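Local coordinates for oxygen-independent coproporphyrinogen III oxidase (Escherichia coli, PDB 1OLT), which catalyses, as a radical SAM enzyme, the anaerobic oxidative decarboxylation of two propionate groups of coproporphyrinogen III, giving protoporphyrinogen IX in haem biosynthesis, at residues 107-112 with 141-146; 367-372 with 392-397; 170-175 with 209-214. One frame throughout, in Å; residues are numbered along the deposited sequence.

Contact 1 (107-112 with 141-146); sequences QLHWGG and EISIEV. With SAM (S-adenosylmethionine), chain D; SAM (S-adenosylmethionine), chain C.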
loop_
_atom_site.group_PDB
_atom_site.type_symbol
_atom_site.label_atom_id
_atom_site.label_comp_id
_atom_site.label_asym_id
_atom_site.label_seq_id
_atom_site.Cartn_x
_atom_site.Cartn_y
_atom_site.Cartn_z
ATOM N N GLN A 107 10.516 6.817 -8.991
ATOM C CA GLN A 107 9.597 6.774 -7.840
ATOM C C GLN A 107 10.321 6.636 -6.487
ATOM O O GLN A 107 11.204 5.790 -6.374
ATOM C CB GLN A 107 8.728 5.572 -8.038
ATOM C CG GLN A 107 7.467 5.550 -7.278
ATOM C CD GLN A 107 6.508 4.386 -7.778
ATOM O OE1 GLN A 107 5.560 4.630 -8.539
ATOM N NE2 GLN A 107 6.789 3.140 -7.334
ATOM N N LEU A 108 9.924 7.432 -5.483
ATOM C CA LEU A 108 10.402 7.272 -4.116
ATOM C C LEU A 108 9.212 7.491 -3.207
ATOM O O LEU A 108 8.482 8.469 -3.369
ATOM C CB LEU A 108 11.469 8.326 -3.788
ATOM C CG LEU A 108 11.847 8.535 -2.322
ATOM C CD1 LEU A 108 12.476 7.304 -1.783
ATOM C CD2 LEU A 108 12.746 9.728 -2.205
ATOM N N HIS A 109 9.065 6.612 -2.215
ATOM C CA HIS A 109 8.092 6.771 -1.193
ATOM C C HIS A 109 8.686 6.434 0.180
ATOM O O HIS A 109 9.459 5.476 0.323
ATOM C CB HIS A 109 6.944 5.858 -1.424
ATOM C CG HIS A 109 5.861 5.984 -0.404
ATOM N ND1 HIS A 109 4.774 6.765 -0.593
ATOM C CD2 HIS A 109 5.726 5.456 0.827
ATOM C CE1 HIS A 109 3.963 6.673 0.454
ATOM N NE2 HIS A 109 4.506 5.866 1.321
ATOM N N TRP A 110 8.314 7.240 1.153
ATOM C CA TRP A 110 8.626 6.975 2.524
ATOM C C TRP A 110 7.310 6.566 3.211
ATOM O O TRP A 110 6.349 7.309 3.216
ATOM C CB TRP A 110 9.184 8.205 3.233
ATOM C CG TRP A 110 10.555 8.701 2.727
ATOM C CD1 TRP A 110 11.311 8.181 1.709
ATOM C CD2 TRP A 110 11.279 9.840 3.210
ATOM N NE1 TRP A 110 12.436 8.931 1.510
ATOM C CE2 TRP A 110 12.460 9.956 2.426
ATOM C CE3 TRP A 110 11.068 10.770 4.221
ATOM C CZ2 TRP A 110 13.392 10.973 2.618
ATOM C CZ3 TRP A 110 12.022 11.802 4.403
ATOM C CH2 TRP A 110 13.149 11.878 3.631
ATOM N N GLY A 111 7.364 5.422 3.869
ATOM C CA GLY A 111 6.265 4.865 4.594
ATOM C C GLY A 111 6.692 4.557 6.026
ATOM O O GLY A 111 7.833 4.816 6.440
ATOM N N GLY A 112 5.810 3.922 6.757
ATOM C CA GLY A 112 6.133 3.588 8.142
ATOM C C GLY A 112 4.966 2.952 8.880
ATOM O O GLY A 112 4.202 2.178 8.256
ATOM N N GLU A 141 8.223 10.683 -8.917
ATOM C CA GLU A 141 7.011 10.780 -8.079
ATOM C C GLU A 141 7.634 10.559 -6.742
ATOM O O GLU A 141 8.230 9.531 -6.509
ATOM C CB GLU A 141 6.016 9.682 -8.456
ATOM C CG GLU A 141 4.815 9.554 -7.559
ATOM C CD GLU A 141 4.031 8.252 -7.807
ATOM O OE1 GLU A 141 3.440 8.099 -8.883
ATOM O OE2 GLU A 141 4.012 7.384 -6.920
ATOM N N ILE A 142 7.554 11.550 -5.890
ATOM C CA ILE A 142 8.235 11.533 -4.562
ATOM C C ILE A 142 7.173 11.783 -3.460
ATOM O O ILE A 142 6.597 12.883 -3.360
ATOM C CB ILE A 142 9.352 12.609 -4.548
ATOM C CG1 ILE A 142 10.398 12.288 -5.626
ATOM C CG2 ILE A 142 10.049 12.674 -3.203
ATOM C CD1 ILE A 142 11.404 13.333 -5.789
ATOM N N SER A 143 6.852 10.737 -2.717
ATOM C CA SER A 143 5.714 10.729 -1.816
ATOM C C SER A 143 6.093 10.353 -0.389
ATOM O O SER A 143 7.110 9.706 -0.128
ATOM C CB SER A 143 4.615 9.763 -2.283
ATOM O OG SER A 143 5.075 8.468 -2.511
ATOM N N ILE A 144 5.242 10.765 0.522
ATOM C CA ILE A 144 5.495 10.545 1.933
ATOM C C ILE A 144 4.140 10.474 2.646
ATOM O O ILE A 144 3.161 11.119 2.231
ATOM C CB ILE A 144 6.337 11.715 2.500
ATOM C CG1 ILE A 144 6.734 11.517 3.971
ATOM C CG2 ILE A 144 5.601 13.044 2.360
ATOM C CD1 ILE A 144 7.715 12.519 4.493
ATOM N N GLU A 145 4.118 9.708 3.728
ATOM C CA GLU A 145 2.989 9.644 4.642
ATOM C C GLU A 145 3.172 10.516 5.850
ATOM O O GLU A 145 4.276 10.646 6.379
ATOM C CB GLU A 145 2.763 8.199 5.052
ATOM C CG GLU A 145 2.698 7.262 3.835
ATOM C CD GLU A 145 2.267 5.869 4.134
ATOM O OE1 GLU A 145 1.225 5.727 4.857
ATOM O OE2 GLU A 145 2.958 4.915 3.628
ATOM N N VAL A 146 2.078 11.114 6.312
ATOM C CA VAL A 146 2.131 12.216 7.270
ATOM C C VAL A 146 1.097 11.963 8.345
ATOM O O VAL A 146 -0.058 11.760 8.038
ATOM C CB VAL A 146 1.797 13.578 6.595
ATOM C CG1 VAL A 146 1.830 14.693 7.637
ATOM C CG2 VAL A 146 2.789 13.891 5.497
HETATM N N SAM D . -0.623 -2.363 5.528
HETATM C CA SAM D . -1.821 -1.615 5.951
HETATM C C SAM D . -2.986 -2.558 6.319
HETATM O O SAM D . -3.539 -2.566 7.436
HETATM O OXT SAM D . -3.455 -3.403 5.527
HETATM C CB SAM D . -2.234 -0.598 4.853
HETATM C CG SAM D . -1.236 0.579 4.607
HETATM S SD SAM D . -0.288 0.466 3.052
HETATM C CE SAM D . -1.251 1.557 1.944
HETATM C "C5'" SAM D . 1.256 1.446 3.172
HETATM C "C4'" SAM D . 2.189 0.900 4.240
HETATM O "O4'" SAM D . 2.620 -0.373 3.785
HETATM C "C3'" SAM D . 3.473 1.711 4.442
HETATM O "O3'" SAM D . 3.240 2.878 5.210
HETATM C "C2'" SAM D . 4.348 0.648 5.047
HETATM O "O2'" SAM D . 3.971 0.415 6.377
HETATM C "C1'" SAM D . 3.982 -0.586 4.202
HETATM N N9 SAM D . 4.809 -0.717 3.015
HETATM C C8 SAM D . 4.637 -0.113 1.820
HETATM N N7 SAM D . 5.672 -0.502 0.977
HETATM C C5 SAM D . 6.455 -1.320 1.631
HETATM C C6 SAM D . 7.604 -1.975 1.285
HETATM N N6 SAM D . 8.145 -1.915 0.079
HETATM N N1 SAM D . 8.182 -2.738 2.234
HETATM C C2 SAM D . 7.662 -2.853 3.467
HETATM N N3 SAM D . 6.552 -2.197 3.831
HETATM C C4 SAM D . 5.953 -1.448 2.916
HETATM N N SAM C . 1.834 7.091 10.604
HETATM C CA SAM C . 0.965 7.954 9.817
HETATM C C SAM C . -0.446 8.123 10.395
HETATM O O SAM C . -0.878 7.263 11.237
HETATM O OXT SAM C . -1.022 9.133 10.043
HETATM C CB SAM C . 0.855 7.296 8.427
HETATM C CG SAM C . -0.178 6.242 8.130
HETATM S SD SAM C . 0.084 4.656 8.882
HETATM C CE SAM C . 1.753 4.186 8.407
HETATM C "C5'" SAM C . -0.684 3.520 7.604
HETATM C "C4'" SAM C . -2.231 3.252 7.641
HETATM O "O4'" SAM C . -2.579 1.915 7.978
HETATM C "C3'" SAM C . -2.959 4.056 8.692
HETATM O "O3'" SAM C . -3.101 5.443 8.366
HETATM C "C2'" SAM C . -4.268 3.279 8.886
HETATM O "O2'" SAM C . -5.305 3.812 8.062
HETATM C "C1'" SAM C . -3.926 1.893 8.398
HETATM N N9 SAM C . -4.046 0.867 9.414
HETATM C C8 SAM C . -3.148 0.670 10.431
HETATM N N7 SAM C . -3.543 -0.369 11.162
HETATM C C5 SAM C . -4.693 -0.857 10.597
HETATM C C6 SAM C . -5.540 -1.929 10.925
HETATM N N6 SAM C . -5.314 -2.745 11.955
HETATM N N1 SAM C . -6.635 -2.145 10.135
HETATM C C2 SAM C . -6.894 -1.309 9.044
HETATM N N3 SAM C . -6.077 -0.281 8.717
HETATM C C4 SAM C . -5.000 -0.062 9.499
HETATM O O HOH W 1 5.902 7.947 -4.974
#

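Contact 2 (367-372 with 392-397); sequences DCIRRD and WDLLFA. Unlike the reference sequence in segment 392-397: Leu-395 (reference His).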
loop_
_atom_site.group_PDB
_atom_site.type_symbol
_atom_site.label_atom_id
_atom_site.label_comp_id
_atom_site.label_asym_id
_atom_site.label_seq_id
_atom_site.Cartn_x
_atom_site.Cartn_y
_atom_site.Cartn_z
ATOM N N ASP A 367 4.877 -19.065 -10.687
ATOM C CA ASP A 367 4.681 -17.921 -9.760
ATOM C C ASP A 367 4.504 -16.660 -10.593
ATOM O O ASP A 367 3.614 -15.853 -10.325
ATOM C CB ASP A 367 5.885 -17.723 -8.821
ATOM C CG ASP A 367 6.005 -18.811 -7.731
ATOM O OD1 ASP A 367 5.024 -19.531 -7.395
ATOM O OD2 ASP A 367 7.086 -18.982 -7.124
ATOM N N CYS A 368 5.361 -16.494 -11.612
ATOM C CA CYS A 368 5.362 -15.222 -12.370
ATOM C C CYS A 368 4.108 -15.051 -13.197
ATOM O O CYS A 368 3.555 -13.962 -13.269
ATOM C CB CYS A 368 6.593 -15.117 -13.273
ATOM S SG CYS A 368 8.141 -14.773 -12.377
ATOM N N ILE A 369 3.693 -16.117 -13.858
ATOM C CA ILE A 369 2.477 -16.077 -14.621
ATOM C C ILE A 369 1.379 -15.557 -13.654
ATOM O O ILE A 369 0.779 -14.520 -13.842
ATOM C CB ILE A 369 2.181 -17.508 -15.184
ATOM C CG1 ILE A 369 3.189 -17.863 -16.316
ATOM C CG2 ILE A 369 0.766 -17.611 -15.652
ATOM C CD1 ILE A 369 3.621 -19.388 -16.385
ATOM N N ARG A 370 1.168 -16.347 -12.604
ATOM C CA ARG A 370 0.016 -16.231 -11.748
ATOM C C ARG A 370 0.008 -14.869 -11.090
ATOM O O ARG A 370 -1.045 -14.289 -10.882
ATOM C CB ARG A 370 0.022 -17.346 -10.709
ATOM C CG ARG A 370 -0.269 -18.762 -11.273
ATOM C CD ARG A 370 -0.134 -19.826 -10.232
ATOM N NE ARG A 370 -0.412 -21.142 -10.813
ATOM C CZ ARG A 370 -1.609 -21.615 -11.080
ATOM N NH1 ARG A 370 -2.706 -20.932 -10.812
ATOM N NH2 ARG A 370 -1.708 -22.818 -11.627
ATOM N N ARG A 371 1.201 -14.346 -10.791
ATOM C CA ARG A 371 1.323 -12.968 -10.347
ATOM C C ARG A 371 0.692 -12.045 -11.377
ATOM O O ARG A 371 -0.063 -11.128 -11.025
ATOM C CB ARG A 371 2.802 -12.564 -10.146
ATOM C CG ARG A 371 3.019 -11.129 -9.726
ATOM C CD ARG A 371 4.411 -10.578 -10.038
ATOM N NE ARG A 371 4.675 -10.844 -11.433
ATOM C CZ ARG A 371 5.850 -11.072 -11.988
ATOM N NH1 ARG A 371 6.981 -11.014 -11.287
ATOM N NH2 ARG A 371 5.895 -11.347 -13.292
ATOM N N ASP A 372 1.019 -12.268 -12.640
ATOM C CA ASP A 372 0.494 -11.396 -13.693
ATOM C C ASP A 372 -1.032 -11.574 -13.902
ATOM O O ASP A 372 -1.712 -10.604 -14.187
ATOM C CB ASP A 372 1.216 -11.623 -15.032
ATOM C CG ASP A 372 2.689 -11.231 -14.985
ATOM O OD1 ASP A 372 3.078 -10.537 -14.030
ATOM O OD2 ASP A 372 3.522 -11.570 -15.861
ATOM N N TRP A 392 3.923 -16.237 -22.354
ATOM C CA TRP A 392 4.342 -17.438 -21.623
ATOM C C TRP A 392 4.192 -18.771 -22.392
ATOM O O TRP A 392 4.404 -19.830 -21.817
ATOM C CB TRP A 392 3.566 -17.526 -20.314
ATOM C CG TRP A 392 3.856 -16.403 -19.366
ATOM C CD1 TRP A 392 3.012 -15.389 -19.017
ATOM C CD2 TRP A 392 5.077 -16.183 -18.634
ATOM N NE1 TRP A 392 3.626 -14.557 -18.114
ATOM C CE2 TRP A 392 4.896 -15.018 -17.861
ATOM C CE3 TRP A 392 6.301 -16.867 -18.542
ATOM C CZ2 TRP A 392 5.902 -14.502 -17.018
ATOM C CZ3 TRP A 392 7.301 -16.354 -17.706
ATOM C CH2 TRP A 392 7.087 -15.183 -16.951
ATOM N N ASP A 393 3.836 -18.708 -23.674
ATOM C CA ASP A 393 3.730 -19.895 -24.555
ATOM C C ASP A 393 2.884 -21.010 -23.898
ATOM O O ASP A 393 3.324 -22.170 -23.739
ATOM C CB ASP A 393 5.136 -20.402 -24.974
ATOM C CG ASP A 393 5.094 -21.333 -26.208
ATOM O OD1 ASP A 393 4.650 -22.497 -26.098
ATOM O OD2 ASP A 393 5.487 -20.984 -27.345
ATOM N N LEU A 394 1.668 -20.654 -23.505
ATOM C CA LEU A 394 0.739 -21.640 -22.949
ATOM C C LEU A 394 -0.658 -21.505 -23.548
ATOM O O LEU A 394 -0.966 -20.499 -24.194
ATOM C CB LEU A 394 0.742 -21.538 -21.397
ATOM C CG LEU A 394 -0.107 -20.587 -20.495
ATOM C CD1 LEU A 394 0.806 -19.903 -19.541
ATOM C CD2 LEU A 394 -0.998 -19.552 -21.178
ATOM N N LEU A 395 -1.482 -22.537 -23.368
ATOM C CA LEU A 395 -2.916 -22.451 -23.678
ATOM C C LEU A 395 -3.656 -22.392 -22.350
ATOM O O LEU A 395 -3.583 -23.315 -21.560
ATOM C CB LEU A 395 -3.410 -23.644 -24.527
ATOM C CG LEU A 395 -4.801 -23.383 -25.153
ATOM C CD1 LEU A 395 -4.690 -22.696 -26.541
ATOM C CD2 LEU A 395 -5.673 -24.652 -25.234
ATOM N N PHE A 396 -4.350 -21.283 -22.115
ATOM C CA PHE A 396 -4.952 -20.975 -20.839
ATOM C C PHE A 396 -5.810 -22.048 -20.233
ATOM O O PHE A 396 -5.666 -22.324 -19.019
ATOM C CB PHE A 396 -5.816 -19.742 -20.947
ATOM C CG PHE A 396 -5.940 -19.012 -19.648
ATOM C CD1 PHE A 396 -5.044 -18.024 -19.328
ATOM C CD2 PHE A 396 -6.937 -19.342 -18.737
ATOM C CE1 PHE A 396 -5.130 -17.350 -18.124
ATOM C CE2 PHE A 396 -7.052 -18.667 -17.510
ATOM C CZ PHE A 396 -6.146 -17.666 -17.210
ATOM N N ALA A 397 -6.705 -22.637 -21.035
ATOM C CA ALA A 397 -7.647 -23.583 -20.480
ATOM C C ALA A 397 -6.906 -24.734 -19.721
ATOM O O ALA A 397 -7.500 -25.376 -18.839
ATOM C CB ALA A 397 -8.615 -24.144 -21.742
#

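Contact 3 (170-175 with 209-214); sequences GVQDFN and DLIYGL. With SAM (S-adenosylmethionine), chain C.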
loop_
_atom_site.group_PDB
_atom_site.type_symbol
_atom_site.label_atom_id
_atom_site.label_comp_id
_atom_site.label_asym_id
_atom_site.label_seq_id
_atom_site.Cartn_x
_atom_site.Cartn_y
_atom_site.Cartn_z
ATOM N N GLY A 170 -2.898 10.169 7.423
ATOM C CA GLY A 170 -3.794 9.370 8.216
ATOM C C GLY A 170 -4.826 10.231 8.922
ATOM O O GLY A 170 -4.474 11.189 9.578
ATOM N N VAL A 171 -6.085 9.861 8.826
ATOM C CA VAL A 171 -7.159 10.502 9.615
ATOM C C VAL A 171 -7.890 9.483 10.514
ATOM O O VAL A 171 -8.091 9.706 11.711
ATOM C CB VAL A 171 -8.128 11.266 8.666
ATOM C CG1 VAL A 171 -9.399 11.714 9.364
ATOM C CG2 VAL A 171 -7.398 12.482 7.994
ATOM N N GLN A 172 -8.211 8.336 9.931
ATOM C CA GLN A 172 -8.874 7.224 10.563
ATOM C C GLN A 172 -10.345 7.479 10.821
ATOM O O GLN A 172 -11.199 6.765 10.252
ATOM C CB GLN A 172 -8.127 6.702 11.812
ATOM C CG GLN A 172 -6.610 6.894 11.774
ATOM C CD GLN A 172 -5.905 6.353 10.566
ATOM O OE1 GLN A 172 -4.700 6.507 10.460
ATOM N NE2 GLN A 172 -6.608 5.710 9.687
ATOM N N ASP A 173 -10.656 8.464 11.644
ATOM C CA ASP A 173 -12.026 8.921 11.865
ATOM C C ASP A 173 -11.937 10.315 12.501
ATOM O O ASP A 173 -10.970 10.574 13.264
ATOM C CB ASP A 173 -12.719 7.940 12.810
ATOM C CG ASP A 173 -14.253 8.046 12.785
ATOM O OD1 ASP A 173 -14.797 9.083 12.351
ATOM O OD2 ASP A 173 -15.000 7.119 13.208
ATOM N N PHE A 174 -12.903 11.182 12.191
ATOM C CA PHE A 174 -13.104 12.452 12.870
ATOM C C PHE A 174 -13.924 12.371 14.165
ATOM O O PHE A 174 -13.897 13.301 14.998
ATOM C CB PHE A 174 -13.855 13.455 11.947
ATOM C CG PHE A 174 -12.985 14.066 10.915
ATOM C CD1 PHE A 174 -11.834 14.715 11.286
ATOM C CD2 PHE A 174 -13.301 13.974 9.560
ATOM C CE1 PHE A 174 -10.977 15.334 10.305
ATOM C CE2 PHE A 174 -12.430 14.570 8.552
ATOM C CZ PHE A 174 -11.283 15.246 8.936
ATOM N N ASN A 175 -14.628 11.274 14.355
ATOM C CA ASN A 175 -15.445 11.075 15.551
ATOM C C ASN A 175 -14.591 11.062 16.834
ATOM O O ASN A 175 -13.615 10.281 16.972
ATOM C CB ASN A 175 -16.205 9.758 15.403
ATOM C CG ASN A 175 -17.166 9.509 16.550
ATOM O OD1 ASN A 175 -16.740 9.288 17.719
ATOM N ND2 ASN A 175 -18.472 9.620 16.253
ATOM N N ASP A 209 -6.283 8.404 4.686
ATOM C CA ASP A 209 -6.691 7.112 5.198
ATOM C C ASP A 209 -7.814 7.242 6.220
ATOM O O ASP A 209 -7.771 8.120 7.114
ATOM C CB ASP A 209 -5.558 6.390 5.911
ATOM C CG ASP A 209 -4.351 6.139 5.052
ATOM O OD1 ASP A 209 -4.441 6.030 3.804
ATOM O OD2 ASP A 209 -3.222 5.963 5.605
ATOM N N LEU A 210 -8.846 6.415 6.039
ATOM C CA LEU A 210 -9.907 6.228 6.955
ATOM C C LEU A 210 -9.973 4.731 7.299
ATOM O O LEU A 210 -9.545 3.884 6.504
ATOM C CB LEU A 210 -11.250 6.695 6.417
ATOM C CG LEU A 210 -11.365 8.160 6.029
ATOM C CD1 LEU A 210 -12.714 8.434 5.269
ATOM C CD2 LEU A 210 -11.269 8.961 7.260
ATOM N N ILE A 211 -10.477 4.424 8.491
ATOM C CA ILE A 211 -10.755 3.032 8.880
ATOM C C ILE A 211 -12.184 2.874 9.351
ATOM O O ILE A 211 -12.688 3.672 10.171
ATOM C CB ILE A 211 -9.811 2.539 9.979
ATOM C CG1 ILE A 211 -8.350 2.762 9.620
ATOM C CG2 ILE A 211 -10.095 1.095 10.327
ATOM C CD1 ILE A 211 -7.390 2.491 10.837
ATOM N N TYR A 212 -12.862 1.837 8.822
ATOM C CA TYR A 212 -14.220 1.470 9.280
ATOM C C TYR A 212 -14.150 0.136 10.029
ATOM O O TYR A 212 -13.340 -0.728 9.717
ATOM C CB TYR A 212 -15.263 1.471 8.139
ATOM C CG TYR A 212 -15.192 0.320 7.177
ATOM C CD1 TYR A 212 -14.335 0.346 6.130
ATOM C CD2 TYR A 212 -16.000 -0.804 7.348
ATOM C CE1 TYR A 212 -14.257 -0.683 5.256
ATOM C CE2 TYR A 212 -15.941 -1.864 6.443
ATOM C CZ TYR A 212 -15.029 -1.794 5.437
ATOM O OH TYR A 212 -14.931 -2.810 4.541
ATOM N N GLY A 213 -14.967 -0.006 11.042
ATOM C CA GLY A 213 -14.885 -1.151 11.974
ATOM C C GLY A 213 -14.205 -0.874 13.325
ATOM O O GLY A 213 -13.966 -1.770 14.108
ATOM N N LEU A 214 -13.857 0.381 13.573
ATOM C CA LEU A 214 -13.258 0.789 14.838
ATOM C C LEU A 214 -14.311 0.811 15.925
ATOM O O LEU A 214 -15.490 0.922 15.624
ATOM C CB LEU A 214 -12.628 2.171 14.675
ATOM C CG LEU A 214 -11.414 2.307 13.796
ATOM C CD1 LEU A 214 -10.938 3.726 13.682
ATOM C CD2 LEU A 214 -10.206 1.425 14.239
HETATM N N SAM C . 1.834 7.091 10.604
HETATM C CA SAM C . 0.965 7.954 9.817
HETATM C C SAM C . -0.446 8.123 10.395
HETATM O O SAM C . -0.878 7.263 11.237
HETATM O OXT SAM C . -1.022 9.133 10.043
HETATM C CB SAM C . 0.855 7.296 8.427
HETATM C CG SAM C . -0.178 6.242 8.130
HETATM S SD SAM C . 0.084 4.656 8.882
HETATM C CE SAM C . 1.753 4.186 8.407
HETATM C "C5'" SAM C . -0.684 3.520 7.604
HETATM C "C4'" SAM C . -2.231 3.252 7.641
HETATM O "O4'" SAM C . -2.579 1.915 7.978
HETATM C "C3'" SAM C . -2.959 4.056 8.692
HETATM O "O3'" SAM C . -3.101 5.443 8.366
HETATM C "C2'" SAM C . -4.268 3.279 8.886
HETATM O "O2'" SAM C . -5.305 3.812 8.062
HETATM C "C1'" SAM C . -3.926 1.893 8.398
HETATM N N9 SAM C . -4.046 0.867 9.414
HETATM C C8 SAM C . -3.148 0.670 10.431
HETATM N N7 SAM C . -3.543 -0.369 11.162
HETATM C C5 SAM C . -4.693 -0.857 10.597
HETATM C C6 SAM C . -5.540 -1.929 10.925
HETATM N N6 SAM C . -5.314 -2.745 11.955
HETATM N N1 SAM C . -6.635 -2.145 10.135
HETATM C C2 SAM C . -6.894 -1.309 9.044
HETATM N N3 SAM C . -6.077 -0.281 8.717
HETATM C C4 SAM C . -5.000 -0.062 9.499
#

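Contact 1 (107-112 with 141-146)
Glu-145 OE2 is gripped by His-109 across the two parallel strands and by the S-adenosylmethionine of chain D. His-109 NE2 donates to Glu-145 OE2 over 2.9 Å, nearly straight at 166°, with the oxygen close to the ring plane and met on its anti side. The ribose O3' of that S-adenosylmethionine donates to the same Glu-145 OE2 at 2.6 Å, and Gln-311 adds a weak bond. The other edge nitrogen, His-109 ND1, meets Ser-143 OG at 2.6 Å, also near the ring plane; either atom could be the donor. His-109 CG stands anti to the backbone N (chi1 -179°), on the sheet face where Ser-143 also projects. A water continues the polar row, 2.6 Å from Ser-143 OG. In one of two modelled conformers of Glu-141 this water also lies 2.8 Å from Glu-141 OE2, while Glu-141 OE1 is paired with Arg-166.

Backbone bonds such as Ser-143 N to Leu-108 O hold the strands in regular register as part of the parallel sheet of the radical SAM core. On the reverse face Trp-110 CE3 rests 3.8 Å from Ile-144 CD1, and the indole packs against helix 120-133. Gly-112 clamps the same ribose: its N donates to O3', and its O accepts from O2' at 2.6 Å. Gly-111 suits this place because a side chain there would run into O3'. Gly-112 O also lies 3.2 Å from the methyl CE of the S-adenosylmethionine of chain C.

With a partner on each ring nitrogen, His-109 is fixed in rotation, which is consistent with a second-shell role and would steady the carboxylate oxygen of Glu-145 that takes the ribose proton.

Contact 2 (367-372 with 392-397)
Within the HemN C-terminal domain, the indole of Trp-392, just past helix 385-391, lies against one side of helix 365-380 at Cys-368, Ile-369 and Asp-372. Ile-369 CG1 sits over one face of the five-membered ring in a CH-pi contact, 3.4 Å from its centroid and 10° off the ring normal. The isoleucine was modelled in two conformers, so this detail belongs to one of them. Farther out on the indole, Trp-392 CH2 approaches Cys-368 CB at 3.7 Å. The chain can turn away here because helix 385-391 ends in a Schellman motif: Asp-393, with positive phi, is its C-prime residue, and Leu-394 N returns to Glu-389 O. Leu-394 CD1 then comes within 4.3 Å of Ile-369 CD1, a looser apolar touch.

Asp-372 OD2 lies near the indole plane at the ring edge, 3.7 Å from Trp-392 NE1, a nitrogen that is buried here without a hydrogen-bond partner. The second carboxylate oxygen, Asp-372 OD1, is held by Arg-371 NE at 3.1 Å and Arg-371 NH2 at 3.0 Å, both from the same face of the carboxylate, in a side-on salt bridge. An alanine in place of Trp-392 would probably open a gap beside the helix, leaving Cys-368 CB and one flank of Ile-369 without their aromatic cover. Beyond the tryptophan, Ile-369 and Leu-394 both also touch Tyr-399.

Contact 3 (170-175 with 209-214)
Asp-209 O is shared by two consecutive amides, accepting from Val-171 N at 3.0 Å and from Gln-172 N at 2.9 Å. The doubled bond marks a beta bulge, which shifts the register by one residue between the Gly-170/Asp-209 and Gln-172/Leu-210 pairs. The side chain of Asp-209 faces the S-adenosylmethionine of chain C, with OD2 2.8 Å from ribose O3'. Gln-172 OE1 is equally near this hydroxyl, whose single proton could serve either oxygen. Gln-172 NE2 donates to the neighbouring O2' at 2.8 Å, so the amide spans both ribose hydroxyls. Its chain bends at chi2 (-54°, placing CD), and the amide ends at the ribose although CB starts away from 209-214. Gly-170 leaves room for the same ligand: a side chain there would collide with carboxylate atom OXT.

The two strands are neighbours in the parallel sheet of the radical SAM core, joined by a beta-alpha-beta crossover through helices 176-182 and 188-200, and the ligand sits toward their C-terminal ends.

Next, Leu-210 turns to the helical side of the sheet. Its CD2 lies 3.9 Å from Val-171 CG1, the two side chains running side by side, and Val-171 CG1 in turn sits over the centre of the Phe-174 ring. Leu-210 also packs on Leu-226 and Val-229 of helix 219-232. Ile-211 N donates to Gln-172 O at 3.0 Å. Its side chain closes on the amide, with Ile-211 CG1 3.4 Å from Gln-172 NE2, and Phe-68 touches both residues. Gln-217 bonds to Ile-211 O, Leu-214 N and Asp-173 OD2, bridging the two segments, and Asp-173 OD1 is bonded to Thr-225.

From the N terminus, contact 1 comes first: 107-112 runs out through helix 120-133 and returns as 141-146. Contact 3 closes next, the chain leaving the sheet after 170-172 and rejoining it with strand 207-212 after two helices. Contact 2 is last, pairing 367-372 with 392-397 across a short excursion that includes helix 385-391. The three loops follow in series, neither nested nor crossing. Contacts 1 and 3 belong to one sheet, where strands 140-146 and 166-172 are neighbours, and both reach the S-adenosylmethionine of chain C; their nearest atoms are about 3 Å apart. Contact 2 stands apart in the C-terminal domain, centred about 32 Å from the centre of contact 1 and about 39 Å from contact 3's.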